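Local coordinates for protein proteasome accessory factor B/C (PafBC) (Paenarthrobacter aurescens, PDB 6SJ9) that probably regulates transcription in the bacterial DNA damage response, combining winged helix-turn-helix DNA-binding domains with Sm-like WYL domains, at residues L507-L512 and P581-V586; D523-Y528 and A544-F549; Y535-C540 and Q572-R577. All blocks are in the same frame, centred on the assembly; numbering follows the deposited sequence.

Contact 1: L507-L512 and P581-V586; sequences LRYFSL and PGEDDV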
ATOM      1  N   LEU A 507      26.621  14.263  12.056  1.00 35.45           N
ATOM      2  CA  LEU A 507      25.258  14.760  11.957  1.00 36.60           C
ATOM      3  C   LEU A 507      24.711  15.020  13.356  1.00 37.80           C
ATOM      4  O   LEU A 507      24.832  14.171  14.260  1.00 38.89           O
ATOM      5  CB  LEU A 507      24.370  13.749  11.225  1.00 36.60           C
ATOM      6  CG  LEU A 507      22.879  13.948  11.433  1.00 35.27           C
ATOM      7  CD1 LEU A 507      22.389  15.265  10.749  1.00 35.15           C
ATOM      8  CD2 LEU A 507      22.176  12.669  10.892  1.00 34.85           C
ATOM      9  N   ARG A 508      24.138  16.190  13.534  1.00 34.50           N
ATOM     10  CA  ARG A 508      23.325  16.531  14.699  1.00 40.27           C
ATOM     11  C   ARG A 508      21.881  16.626  14.227  1.00 38.63           C
ATOM     12  O   ARG A 508      21.562  17.449  13.376  1.00 35.25           O
ATOM     13  CB  ARG A 508      23.786  17.829  15.338  1.00 40.96           C
ATOM     14  CG  ARG A 508      25.088  17.596  16.157  1.00 44.46           C
ATOM     15  CD  ARG A 508      25.511  18.927  16.681  1.00 51.81           C
ATOM     16  NE  ARG A 508      26.818  18.881  17.262  1.00 63.59           N
ATOM     17  CZ  ARG A 508      27.530  19.983  17.465  1.00 72.05           C
ATOM     18  NH1 ARG A 508      27.013  21.159  17.099  1.00 72.72           N
ATOM     19  NH2 ARG A 508      28.736  19.909  18.027  1.00 73.57           N
ATOM     20  N   TYR A 509      21.039  15.720  14.693  1.00 40.46           N
ATOM     21  CA  TYR A 509      19.706  15.545  14.135  1.00 43.00           C
ATOM     22  C   TYR A 509      18.712  15.921  15.224  1.00 45.90           C
ATOM     23  O   TYR A 509      18.775  15.356  16.305  1.00 44.96           O
ATOM     24  CB  TYR A 509      19.522  14.099  13.695  1.00 41.08           C
ATOM     25  CG  TYR A 509      18.306  13.835  12.844  1.00 38.85           C
ATOM     26  CD1 TYR A 509      18.170  14.437  11.605  1.00 36.03           C
ATOM     27  CD2 TYR A 509      17.322  12.929  13.251  1.00 40.50           C
ATOM     28  CE1 TYR A 509      17.071  14.198  10.771  1.00 34.18           C
ATOM     29  CE2 TYR A 509      16.181  12.699  12.424  1.00 43.09           C
ATOM     30  CZ  TYR A 509      16.076  13.339  11.186  1.00 38.61           C
ATOM     31  OH  TYR A 509      15.012  13.096  10.318  1.00 43.71           O
ATOM     32  N   PHE A 510      17.810  16.876  14.937  1.00 47.78           N
ATOM     33  CA  PHE A 510      16.760  17.255  15.885  1.00 49.22           C
ATOM     34  C   PHE A 510      15.824  16.084  16.185  1.00 45.27           C
ATOM     35  O   PHE A 510      15.467  15.307  15.310  1.00 43.61           O
ATOM     36  CB  PHE A 510      15.904  18.406  15.343  1.00 44.32           C
ATOM     37  CG  PHE A 510      16.552  19.747  15.433  1.00 45.39           C
ATOM     38  CD1 PHE A 510      16.864  20.297  16.638  1.00 47.79           C
ATOM     39  CD2 PHE A 510      16.792  20.477  14.268  1.00 47.92           C
ATOM     40  CE1 PHE A 510      17.461  21.515  16.710  1.00 51.43           C
ATOM     41  CE2 PHE A 510      17.352  21.695  14.322  1.00 50.89           C
ATOM     42  CZ  PHE A 510      17.698  22.221  15.552  1.00 54.71           C
ATOM     43  N   SER A 511      15.416  15.972  17.432  1.00 47.18           N
ATOM     44  CA  SER A 511      14.320  15.089  17.780  1.00 53.40           C
ATOM     45  C   SER A 511      13.004  15.636  17.207  1.00 56.50           C
ATOM     46  O   SER A 511      12.932  16.754  16.690  1.00 53.63           O
ATOM     47  CB  SER A 511      14.208  14.975  19.285  1.00 51.59           C
ATOM     48  OG  SER A 511      13.848  16.276  19.728  1.00 55.63           O
ATOM     49  N   LEU A 512      11.940  14.840  17.325  1.00 60.56           N
ATOM     50  CA  LEU A 512      10.662  15.262  16.750  1.00 62.04           C
ATOM     51  C   LEU A 512      10.232  16.636  17.268  1.00 58.67           C
ATOM     52  O   LEU A 512       9.913  17.528  16.478  1.00 54.92           O
ATOM     53  CB  LEU A 512       9.583  14.215  17.040  1.00 63.64           C
ATOM     54  CG  LEU A 512       8.209  14.453  16.398  1.00 64.52           C
ATOM     55  CD1 LEU A 512       8.330  14.847  14.913  1.00 61.21           C
ATOM     56  CD2 LEU A 512       7.375  13.184  16.529  1.00 66.57           C
ATOM     57  N   PRO A 581      13.698   1.522   9.785  1.00 42.20           N
ATOM     58  CA  PRO A 581      13.114   2.014  11.049  1.00 43.38           C
ATOM     59  C   PRO A 581      13.329   3.511  11.147  1.00 46.84           C
ATOM     60  O   PRO A 581      14.366   4.018  10.719  1.00 45.15           O
ATOM     61  CB  PRO A 581      13.870   1.254  12.149  1.00 39.00           C
ATOM     62  CG  PRO A 581      14.966   0.575  11.509  1.00 42.65           C
ATOM     63  CD  PRO A 581      14.767   0.533  10.027  1.00 41.58           C
ATOM     64  N   GLY A 582      12.282   4.222  11.606  1.00 47.84           N
ATOM     65  CA  GLY A 582      12.336   5.669  11.775  1.00 45.27           C
ATOM     66  C   GLY A 582      12.929   6.107  13.126  1.00 46.18           C
ATOM     67  O   GLY A 582      12.822   5.422  14.143  1.00 43.23           O
ATOM     68  N   GLU A 583      13.559   7.281  13.114  1.00 41.85           N
ATOM     69  CA  GLU A 583      14.144   7.839  14.326  1.00 42.65           C
ATOM     70  C   GLU A 583      13.101   8.008  15.434  1.00 48.45           C
ATOM     71  O   GLU A 583      13.404   7.840  16.614  1.00 48.40           O
ATOM     72  CB  GLU A 583      14.771   9.194  13.985  1.00 38.54           C
ATOM     73  CG  GLU A 583      15.298   9.955  15.268  1.00 50.21           C
ATOM     74  CD  GLU A 583      16.539   9.272  15.889  1.00 54.91           C
ATOM     75  OE1 GLU A 583      17.233   8.490  15.195  1.00 56.01           O
ATOM     76  OE2 GLU A 583      16.797   9.483  17.089  1.00 61.32           O
ATOM     77  N   ASP A 584      11.861   8.303  15.067  1.00 50.10           N
ATOM     78  CA  ASP A 584      10.795   8.598  16.004  1.00 51.83           C
ATOM     79  C   ASP A 584       9.947   7.371  16.346  1.00 52.37           C
ATOM     80  O   ASP A 584       8.908   7.525  16.985  1.00 55.07           O
ATOM     81  CB  ASP A 584       9.886   9.695  15.413  1.00 53.08           C
ATOM     82  CG  ASP A 584      10.664  10.963  14.963  1.00 54.68           C
ATOM     83  OD1 ASP A 584      11.653  11.375  15.601  1.00 57.28           O
ATOM     84  OD2 ASP A 584      10.286  11.552  13.938  1.00 55.71           O
ATOM     85  N   ASP A 585      10.343   6.161  15.941  1.00 48.18           N
ATOM     86  CA  ASP A 585       9.494   5.014  16.227  1.00 46.15           C
ATOM     87  C   ASP A 585       9.297   4.837  17.736  1.00 53.71           C
ATOM     88  O   ASP A 585      10.168   5.164  18.539  1.00 58.58           O
ATOM     89  CB  ASP A 585      10.105   3.747  15.637  1.00 43.41           C
ATOM     90  CG  ASP A 585      10.000   3.679  14.078  1.00 46.39           C
ATOM     91  OD1 ASP A 585       9.467   4.616  13.430  1.00 47.43           O
ATOM     92  OD2 ASP A 585      10.488   2.687  13.499  1.00 47.95           O
ATOM     93  N   VAL A 586       8.131   4.335  18.124  1.00 51.69           N
ATOM     94  CA  VAL A 586       7.852   3.960  19.500  1.00 53.81           C
ATOM     95  C   VAL A 586       7.751   2.437  19.545  1.00 54.03           C
ATOM     96  O   VAL A 586       7.087   1.819  18.708  1.00 56.04           O
ATOM     97  CB  VAL A 586       6.600   4.671  20.041  1.00 60.75           C
ATOM     98  CG1 VAL A 586       5.935   5.423  18.961  1.00 61.67           C
ATOM     99  CG2 VAL A 586       5.652   3.718  20.680  1.00 65.21           C
TER
HETATM  100  O   HOH W   1      17.113  12.874  16.930  1.00 52.87           O
HETATM  101  O   HOH W   2      12.560  12.389  18.071  1.00 59.53           O
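The ring of Tyr509 turns an edge to the aliphatic part of Glu583. Tyr509 CE2 is 4.0 Å from Glu583 CG, which lies near the ring plane. The two side chains run past each other in opposite directions. The carboxylate plane of Glu583 stands 79° from the ring. Glu583 starts with CG anti to the backbone N and then bends at chi2 (70°). This bend lets the methylenes touch the ring while the acid goes elsewhere. Glu583 OE1 forms a salt bridge with Arg520, and OE2 takes a weak bond from a water. The same water donates to Tyr509 O at 3.1 Å. The hydroxyl of Tyr509 bonds to the backbone of Arg550.

Leu512 and Asp584 meet at about a right angle. Leu512 CB lies 3.8 Å from Asp584 OD1, and Leu512 CD1 lies 4.0 Å from Asp584 OD2. The polar link between them is a second water. It accepts from Leu512 N at 2.6 Å and donates to Asp584 OD1 at 2.8 Å. Asp584 OD2 forms a salt bridge with Arg553, which also binds Phe510 O. One arginine therefore holds both segments.

Glu583 and Asp584 are the middle residues of a type I beta turn from Gly582 to Asp585. Asp585 OD2 accepts from Gly582 N at 3.0 Å and braces the turn. The donor sits well above the carboxylate plane.

The contact joins two parts of the chain. Residues 507-510 end strand 503-510 of the five-stranded WYL sheet, between strands 517-530 and 554-560. The turn leads directly into strand 586-592, an inner strand of the four-stranded antiparallel sheet that follows, consistent with the ferredoxin-like fold of a WCX domain.

Contact 2: D523-Y528 and A544-F549; sequences DPLRLY and AGVRNF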
ATOM      1  N   ASP A 523      27.517   7.785   6.966  1.00 35.13           N
ATOM      2  CA  ASP A 523      27.993   7.711   5.595  1.00 34.44           C
ATOM      3  C   ASP A 523      26.823   8.133   4.735  1.00 31.68           C
ATOM      4  O   ASP A 523      25.886   7.345   4.554  1.00 38.12           O
ATOM      5  CB  ASP A 523      28.443   6.292   5.212  1.00 33.78           C
ATOM      6  CG  ASP A 523      29.568   5.752   6.104  1.00 38.06           C
ATOM      7  OD1 ASP A 523      30.493   6.515   6.495  1.00 38.75           O
ATOM      8  OD2 ASP A 523      29.568   4.521   6.338  1.00 42.35           O
ATOM      9  N   PRO A 524      26.808   9.347   4.203  1.00 34.74           N
ATOM     10  CA  PRO A 524      25.707   9.754   3.312  1.00 37.40           C
ATOM     11  C   PRO A 524      25.711   8.925   2.037  1.00 39.26           C
ATOM     12  O   PRO A 524      26.751   8.696   1.426  1.00 39.34           O
ATOM     13  CB  PRO A 524      25.996  11.228   3.018  1.00 33.85           C
ATOM     14  CG  PRO A 524      27.457  11.361   3.224  1.00 34.94           C
ATOM     15  CD  PRO A 524      27.821  10.412   4.368  1.00 31.32           C
ATOM     16  N   LEU A 525      24.522   8.505   1.621  1.00 39.06           N
ATOM     17  CA  LEU A 525      24.374   7.654   0.441  1.00 40.67           C
ATOM     18  C   LEU A 525      23.585   8.298  -0.691  1.00 37.91           C
ATOM     19  O   LEU A 525      24.081   8.334  -1.821  1.00 36.46           O
ATOM     20  CB  LEU A 525      23.672   6.341   0.853  1.00 37.51           C
ATOM     21  CG  LEU A 525      24.441   5.519   1.920  1.00 40.40           C
ATOM     22  CD1 LEU A 525      23.718   4.259   2.350  1.00 38.92           C
ATOM     23  CD2 LEU A 525      25.861   5.107   1.421  1.00 40.25           C
ATOM     24  N   ARG A 526      22.366   8.778  -0.421  1.00 34.62           N
ATOM     25  CA  ARG A 526      21.470   9.317  -1.441  1.00 37.08           C
ATOM     26  C   ARG A 526      20.663  10.458  -0.867  1.00 37.15           C
ATOM     27  O   ARG A 526      20.166  10.373   0.255  1.00 41.45           O
ATOM     28  CB  ARG A 526      20.475   8.256  -1.945  1.00 35.19           C
ATOM     29  CG  ARG A 526      21.115   7.310  -2.928  1.00 40.59           C
ATOM     30  CD  ARG A 526      20.053   6.382  -3.517  1.00 40.76           C
ATOM     31  NE  ARG A 526      19.644   5.402  -2.494  1.00 42.55           N
ATOM     32  CZ  ARG A 526      18.848   4.378  -2.767  1.00 39.96           C
ATOM     33  NH1 ARG A 526      18.380   4.220  -4.027  1.00 41.21           N
ATOM     34  NH2 ARG A 526      18.551   3.524  -1.814  1.00 38.26           N
ATOM     35  N   LEU A 527      20.488  11.473  -1.668  1.00 37.37           N
ATOM     36  CA  LEU A 527      19.619  12.597  -1.392  1.00 44.18           C
ATOM     37  C   LEU A 527      18.441  12.527  -2.369  1.00 42.01           C
ATOM     38  O   LEU A 527      18.655  12.405  -3.576  1.00 44.53           O
ATOM     39  CB  LEU A 527      20.440  13.861  -1.565  1.00 46.52           C
ATOM     40  CG  LEU A 527      20.066  15.237  -1.107  1.00 49.23           C
ATOM     41  CD1 LEU A 527      19.657  15.231   0.332  1.00 46.83           C
ATOM     42  CD2 LEU A 527      21.333  16.079  -1.368  1.00 51.41           C
ATOM     43  N   TYR A 528      17.217  12.503  -1.856  1.00 40.18           N
ATOM     44  CA  TYR A 528      16.033  12.300  -2.702  1.00 39.91           C
ATOM     45  C   TYR A 528      14.863  13.041  -2.072  1.00 44.46           C
ATOM     46  O   TYR A 528      14.868  13.310  -0.861  1.00 38.98           O
ATOM     47  CB  TYR A 528      15.711  10.795  -2.889  1.00 34.04           C
ATOM     48  CG  TYR A 528      15.411  10.127  -1.571  1.00 35.87           C
ATOM     49  CD1 TYR A 528      16.449   9.756  -0.717  1.00 35.87           C
ATOM     50  CD2 TYR A 528      14.112   9.892  -1.157  1.00 35.04           C
ATOM     51  CE1 TYR A 528      16.164   9.152   0.528  1.00 32.83           C
ATOM     52  CE2 TYR A 528      13.826   9.306   0.035  1.00 36.52           C
ATOM     53  CZ  TYR A 528      14.861   8.927   0.895  1.00 35.02           C
ATOM     54  OH  TYR A 528      14.542   8.333   2.115  1.00 35.97           O
ATOM     55  N   ALA A 544      24.114   1.459  13.630  1.00 44.37           N
ATOM     56  CA  ALA A 544      24.752   0.422  12.843  1.00 46.71           C
ATOM     57  C   ALA A 544      23.794  -0.107  11.781  1.00 45.80           C
ATOM     58  O   ALA A 544      23.557  -1.308  11.661  1.00 42.70           O
ATOM     59  CB  ALA A 544      25.297  -0.709  13.759  1.00 48.32           C
ATOM     60  N   GLY A 545      23.192   0.830  11.030  1.00 45.73           N
ATOM     61  CA  GLY A 545      22.335   0.468   9.916  1.00 39.77           C
ATOM     62  C   GLY A 545      21.950   1.691   9.102  1.00 41.05           C
ATOM     63  O   GLY A 545      22.104   2.847   9.532  1.00 37.72           O
ATOM     64  N   VAL A 546      21.336   1.411   7.960  1.00 37.24           N
ATOM     65  CA  VAL A 546      20.933   2.473   7.049  1.00 37.52           C
ATOM     66  C   VAL A 546      19.679   3.096   7.630  1.00 37.39           C
ATOM     67  O   VAL A 546      18.785   2.387   8.094  1.00 38.31           O
ATOM     68  CB  VAL A 546      20.704   1.918   5.629  1.00 39.38           C
ATOM     69  CG1 VAL A 546      20.163   3.008   4.740  1.00 38.44           C
ATOM     70  CG2 VAL A 546      22.050   1.378   5.009  1.00 40.86           C
ATOM     71  N   ARG A 547      19.657   4.421   7.710  1.00 35.67           N
ATOM     72  CA  ARG A 547      18.464   5.147   8.093  1.00 38.69           C
ATOM     73  C   ARG A 547      18.191   6.209   7.047  1.00 38.56           C
ATOM     74  O   ARG A 547      19.070   6.549   6.246  1.00 38.33           O
ATOM     75  CB  ARG A 547      18.622   5.812   9.471  1.00 41.25           C
ATOM     76  CG  ARG A 547      18.886   4.821  10.618  1.00 43.35           C
ATOM     77  CD  ARG A 547      17.582   4.138  10.987  1.00 47.13           C
ATOM     78  NE  ARG A 547      17.669   3.215  12.120  1.00 47.65           N
ATOM     79  CZ  ARG A 547      18.229   2.005  12.096  1.00 51.26           C
ATOM     80  NH1 ARG A 547      18.807   1.516  10.995  1.00 47.26           N
ATOM     81  NH2 ARG A 547      18.220   1.273  13.202  1.00 57.36           N
ATOM     82  N   ASN A 548      16.968   6.758   7.084  1.00 35.72           N
ATOM     83  CA  ASN A 548      16.545   7.817   6.183  1.00 39.02           C
ATOM     84  C   ASN A 548      16.121   8.979   7.032  1.00 40.38           C
ATOM     85  O   ASN A 548      15.185   8.851   7.817  1.00 44.96           O
ATOM     86  CB  ASN A 548      15.396   7.347   5.262  1.00 37.93           C
ATOM     87  CG  ASN A 548      15.903   6.383   4.254  1.00 38.27           C
ATOM     88  OD1 ASN A 548      16.301   6.797   3.172  1.00 42.42           O
ATOM     89  ND2 ASN A 548      16.023   5.114   4.621  1.00 41.62           N
ATOM     90  N   PHE A 549      16.815  10.100   6.867  1.00 37.36           N
ATOM     91  CA  PHE A 549      16.637  11.284   7.685  1.00 36.13           C
ATOM     92  C   PHE A 549      15.952  12.376   6.870  1.00 40.86           C
ATOM     93  O   PHE A 549      16.099  12.446   5.643  1.00 42.53           O
ATOM     94  CB  PHE A 549      18.018  11.797   8.163  1.00 37.18           C
ATOM     95  CG  PHE A 549      18.832  10.771   9.015  1.00 37.43           C
ATOM     96  CD1 PHE A 549      19.763   9.934   8.426  1.00 37.01           C
ATOM     97  CD2 PHE A 549      18.704  10.736  10.390  1.00 36.01           C
ATOM     98  CE1 PHE A 549      20.550   9.040   9.212  1.00 34.71           C
ATOM     99  CE2 PHE A 549      19.464   9.840  11.194  1.00 36.51           C
ATOM    100  CZ  PHE A 549      20.366   8.988  10.606  1.00 34.49           C
TER
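The Tyr528 ring has a partner on each face and the amide oxygen of Asn548 at its edge. The Tyr535 ring meets one face, nearly parallel to it. The guanidinium of Arg577 lies over the opposite face in a cation-pi contact. Asn548 OD1 sits near the ring plane, beside the hydroxyl. The setting is the curved antiparallel sheet of a WYL domain, which has an Sm-like fold. Strands 517-530 and 545-550 are not neighbours in this sheet. Strand 533-540 runs between them, and their side chains meet across it.

Tyr528 OH donates to Asn548 OD1 at 2.6 Å. The ring and amide planes are 75° apart, and the two side chains cross at about a right angle. The hydroxyl approaches from above the carbonyl plane, 47° out of it, so the bond is short but does not lie on a lone pair. Tyr528 places CG between its backbone N and carbonyl carbon (chi1 61°), and this swings the hydroxyl end toward strand 545-550. The other end of the amide is held too, because Asn548 ND2 bonds to Thr580 OG1. With both ends bonded, the amide is fixed in its rotation.

Further along, Leu525 starts out toward strand 545-550, and its CD1 meets Val546 CG2 at 4.3 Å. This is a light apolar touch between methyl groups. Leu525 and Arg526 both face Glu537, which makes a classic beta bulge in strand 517-530. Arg526 also forms salt bridges with Glu537 and Glu346. Val546 touches Phe574 as well, and so packs against the loop that crosses this side of the sheet.

Arg547 turns back on its own strand. Its NH1 donates to Val546 O at 3.0 Å, and that oxygen lies in the guanidinium plane.

Contact 3: Y535-C540 and Q572-R577; sequences YFEAYC and QDFPAR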
ATOM      1  N   TYR A 535      14.955  14.164   1.704  1.00 34.57           N
ATOM      2  CA  TYR A 535      15.448  13.165   2.631  1.00 35.31           C
ATOM      3  C   TYR A 535      16.861  12.788   2.235  1.00 38.73           C
ATOM      4  O   TYR A 535      17.270  12.956   1.078  1.00 37.43           O
ATOM      5  CB  TYR A 535      14.610  11.874   2.604  1.00 37.12           C
ATOM      6  CG  TYR A 535      13.140  12.017   2.934  1.00 39.67           C
ATOM      7  CD1 TYR A 535      12.215  12.455   1.966  1.00 43.00           C
ATOM      8  CD2 TYR A 535      12.669  11.654   4.182  1.00 42.90           C
ATOM      9  CE1 TYR A 535      10.862  12.554   2.278  1.00 42.20           C
ATOM     10  CE2 TYR A 535      11.351  11.749   4.507  1.00 44.81           C
ATOM     11  CZ  TYR A 535      10.443  12.189   3.532  1.00 45.83           C
ATOM     12  OH  TYR A 535       9.125  12.287   3.867  1.00 50.35           O
ATOM     13  N   PHE A 536      17.638  12.275   3.187  1.00 37.90           N
ATOM     14  CA  PHE A 536      18.869  11.630   2.748  1.00 38.02           C
ATOM     15  C   PHE A 536      18.995  10.282   3.439  1.00 37.85           C
ATOM     16  O   PHE A 536      18.783  10.159   4.649  1.00 37.02           O
ATOM     17  CB  PHE A 536      20.127  12.466   2.956  1.00 37.58           C
ATOM     18  CG  PHE A 536      20.420  12.827   4.379  1.00 41.75           C
ATOM     19  CD1 PHE A 536      19.685  13.803   5.041  1.00 48.20           C
ATOM     20  CD2 PHE A 536      21.515  12.289   5.001  1.00 40.09           C
ATOM     21  CE1 PHE A 536      19.981  14.157   6.335  1.00 47.97           C
ATOM     22  CE2 PHE A 536      21.828  12.651   6.290  1.00 44.20           C
ATOM     23  CZ  PHE A 536      21.069  13.576   6.953  1.00 47.02           C
ATOM     24  N   GLU A 537      19.309   9.290   2.652  1.00 33.11           N
ATOM     25  CA  GLU A 537      19.638   7.961   3.120  1.00 36.60           C
ATOM     26  C   GLU A 537      21.119   7.921   3.520  1.00 36.38           C
ATOM     27  O   GLU A 537      21.986   8.472   2.820  1.00 35.68           O
ATOM     28  CB  GLU A 537      19.389   6.951   2.001  1.00 34.41           C
ATOM     29  CG  GLU A 537      19.665   5.556   2.417  1.00 36.06           C
ATOM     30  CD  GLU A 537      19.775   4.623   1.182  1.00 44.54           C
ATOM     31  OE1 GLU A 537      19.080   3.585   1.168  1.00 46.27           O
ATOM     32  OE2 GLU A 537      20.530   4.943   0.212  1.00 44.13           O
ATOM     33  N   ALA A 538      21.400   7.332   4.677  1.00 35.15           N
ATOM     34  CA  ALA A 538      22.758   7.327   5.196  1.00 34.45           C
ATOM     35  C   ALA A 538      22.961   6.096   6.071  1.00 36.22           C
ATOM     36  O   ALA A 538      22.051   5.653   6.773  1.00 39.45           O
ATOM     37  CB  ALA A 538      23.029   8.588   6.013  1.00 33.51           C
ATOM     38  N   TYR A 539      24.169   5.558   6.042  1.00 31.84           N
ATOM     39  CA  TYR A 539      24.521   4.515   6.997  1.00 34.24           C
ATOM     40  C   TYR A 539      24.848   5.206   8.318  1.00 36.87           C
ATOM     41  O   TYR A 539      25.768   6.019   8.375  1.00 36.21           O
ATOM     42  CB  TYR A 539      25.700   3.646   6.493  1.00 32.50           C
ATOM     43  CG  TYR A 539      25.927   2.478   7.468  1.00 39.20           C
ATOM     44  CD1 TYR A 539      26.759   2.616   8.560  1.00 39.00           C
ATOM     45  CD2 TYR A 539      25.251   1.266   7.313  1.00 45.25           C
ATOM     46  CE1 TYR A 539      26.947   1.565   9.485  1.00 45.49           C
ATOM     47  CE2 TYR A 539      25.435   0.205   8.222  1.00 45.74           C
ATOM     48  CZ  TYR A 539      26.289   0.370   9.307  1.00 49.72           C
ATOM     49  OH  TYR A 539      26.476  -0.646  10.212  1.00 53.55           O
ATOM     50  N   CYS A 540      24.066   4.930   9.358  1.00 34.98           N
ATOM     51  CA  CYS A 540      24.236   5.575  10.644  1.00 37.51           C
ATOM     52  C   CYS A 540      25.125   4.711  11.533  1.00 43.29           C
ATOM     53  O   CYS A 540      24.808   3.544  11.772  1.00 43.36           O
ATOM     54  CB  CYS A 540      22.898   5.831  11.319  1.00 36.52           C
ATOM     55  SG  CYS A 540      23.108   6.462  13.043  1.00 41.48           S
ATOM     56  N   GLN A 572      23.980  -7.862   5.599  1.00131.83           N
ATOM     57  CA  GLN A 572      22.999  -8.509   4.751  1.00133.20           C
ATOM     58  C   GLN A 572      22.175  -7.380   4.139  1.00131.53           C
ATOM     59  O   GLN A 572      22.562  -6.208   4.219  1.00132.41           O
ATOM     60  CB  GLN A 572      22.160  -9.511   5.556  1.00135.22           C
ATOM     61  CG  GLN A 572      21.607 -10.694   4.749  1.00136.02           C
ATOM     62  CD  GLN A 572      21.056 -11.821   5.632  1.00137.32           C
ATOM     63  OE1 GLN A 572      21.558 -12.071   6.728  1.00137.98           O
ATOM     64  NE2 GLN A 572      20.022 -12.505   5.148  1.00137.28           N
ATOM     65  N   ASP A 573      21.038  -7.698   3.529  1.00127.10           N
ATOM     66  CA  ASP A 573      20.335  -6.631   2.834  1.00122.27           C
ATOM     67  C   ASP A 573      19.845  -5.583   3.822  1.00114.77           C
ATOM     68  O   ASP A 573      19.717  -5.824   5.030  1.00115.24           O
ATOM     69  CB  ASP A 573      19.148  -7.169   2.022  1.00125.25           C
ATOM     70  CG  ASP A 573      19.544  -7.625   0.627  1.00127.23           C
ATOM     71  OD1 ASP A 573      20.723  -7.447   0.252  1.00128.82           O
ATOM     72  OD2 ASP A 573      18.668  -8.152  -0.093  1.00127.15           O
ATOM     73  N   PHE A 574      19.598  -4.394   3.301  1.00 98.81           N
ATOM     74  CA  PHE A 574      18.953  -3.425   4.151  1.00 79.34           C
ATOM     75  C   PHE A 574      17.623  -3.012   3.540  1.00 58.03           C
ATOM     76  O   PHE A 574      17.335  -3.273   2.361  1.00 49.41           O
ATOM     77  CB  PHE A 574      19.844  -2.202   4.462  1.00 81.86           C
ATOM     78  CG  PHE A 574      20.317  -1.402   3.274  1.00 82.56           C
ATOM     79  CD1 PHE A 574      19.647  -0.242   2.904  1.00 78.89           C
ATOM     80  CD2 PHE A 574      21.489  -1.745   2.598  1.00 85.36           C
ATOM     81  CE1 PHE A 574      20.099   0.541   1.840  1.00 79.47           C
ATOM     82  CE2 PHE A 574      21.953  -0.961   1.533  1.00 85.53           C
ATOM     83  CZ  PHE A 574      21.251   0.182   1.156  1.00 82.92           C
ATOM     84  N   PRO A 575      16.759  -2.430   4.342  1.00 46.03           N
ATOM     85  CA  PRO A 575      15.449  -2.061   3.832  1.00 38.81           C
ATOM     86  C   PRO A 575      15.557  -0.992   2.742  1.00 39.25           C
ATOM     87  O   PRO A 575      16.484  -0.180   2.701  1.00 38.49           O
ATOM     88  CB  PRO A 575      14.724  -1.549   5.076  1.00 34.58           C
ATOM     89  CG  PRO A 575      15.515  -2.110   6.263  1.00 35.64           C
ATOM     90  CD  PRO A 575      16.917  -2.131   5.780  1.00 40.92           C
ATOM     91  N   ALA A 576      14.574  -1.000   1.858  1.00 34.94           N
ATOM     92  CA  ALA A 576      14.455   0.089   0.916  1.00 34.18           C
ATOM     93  C   ALA A 576      14.057   1.364   1.672  1.00 35.54           C
ATOM     94  O   ALA A 576      13.664   1.329   2.847  1.00 35.58           O
ATOM     95  CB  ALA A 576      13.394  -0.266  -0.108  1.00 28.77           C
ATOM     96  N   ARG A 577      14.123   2.493   0.981  1.00 32.65           N
ATOM     97  CA  ARG A 577      14.155   3.773   1.662  1.00 38.87           C
ATOM     98  C   ARG A 577      12.896   4.068   2.481  1.00 43.15           C
ATOM     99  O   ARG A 577      12.989   4.748   3.510  1.00 42.62           O
ATOM    100  CB  ARG A 577      14.385   4.882   0.644  1.00 39.90           C
ATOM    101  CG  ARG A 577      15.817   5.008   0.253  1.00 39.02           C
ATOM    102  CD  ARG A 577      15.944   6.076  -0.865  1.00 40.53           C
ATOM    103  NE  ARG A 577      15.506   5.555  -2.160  1.00 42.92           N
ATOM    104  CZ  ARG A 577      15.697   6.190  -3.324  1.00 46.58           C
ATOM    105  NH1 ARG A 577      16.333   7.365  -3.349  1.00 42.89           N
ATOM    106  NH2 ARG A 577      15.279   5.643  -4.467  1.00 42.46           N
TER
HETATM  107  O   HOH W   3      17.202   2.866   2.661  1.00 36.57           O
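Glu537 OE1 is met by a water, a ring edge and a methylene. The water donates to it at 2.5 Å and also donates to Pro575 O at 3.1 Å, linking the strand to the loop. Phe574 CE1 lies 3.3 Å from Glu537 OE1. The oxygen is in the ring plane, where the positive edge of the ring would favour it. The carboxylate is turned 65° from that ring. Arg577 CG touches Glu537 OE1 at 3.7 Å, crossing the glutamate at about a right angle.

Glu537 lies on strand 533-540 of the Sm-like WYL sheet, between strands 517-530 and 545-550, and residues 572-577 pass over that sheet as an irregular loop. Glu537 CG is anti to the backbone N (chi1 -178°) and the chain runs extended, carrying the acid up to the loop. Its OE2 forms a salt bridge with Arg526 NE. A leucine here would probably leave Arg526 without this charged mate and deprive the bridging water of an acceptor. Arg577 sends its charge elsewhere: it bends at chi3, and its NH2 forms a salt bridge with Asp442. A thiocyanate ion, probably from the crystallisation liquor, lies about 5 Å from the Arg577 side chain.

Overall arrangement
All three contacts involve the five-stranded WYL sheet. Contact 2 joins two strands of it, while contacts 1 and 3 join a strand to the long loop that leads out toward strand 586-592. Contacts 2 and 3 adjoin, with centres about 5 Å apart, and share strand 533-540 as neighbour or partner. Contact 1 lies about 13 to 14 Å from their centres. Contact 3 is the buried one; contacts 1 and 2 are partly buried. The chemistry differs accordingly. Contact 2 has a direct side-chain hydrogen bond, contact 3 a buried carboxylate at a ring edge, and contact 1 acidic side chains bridged by waters and arginines.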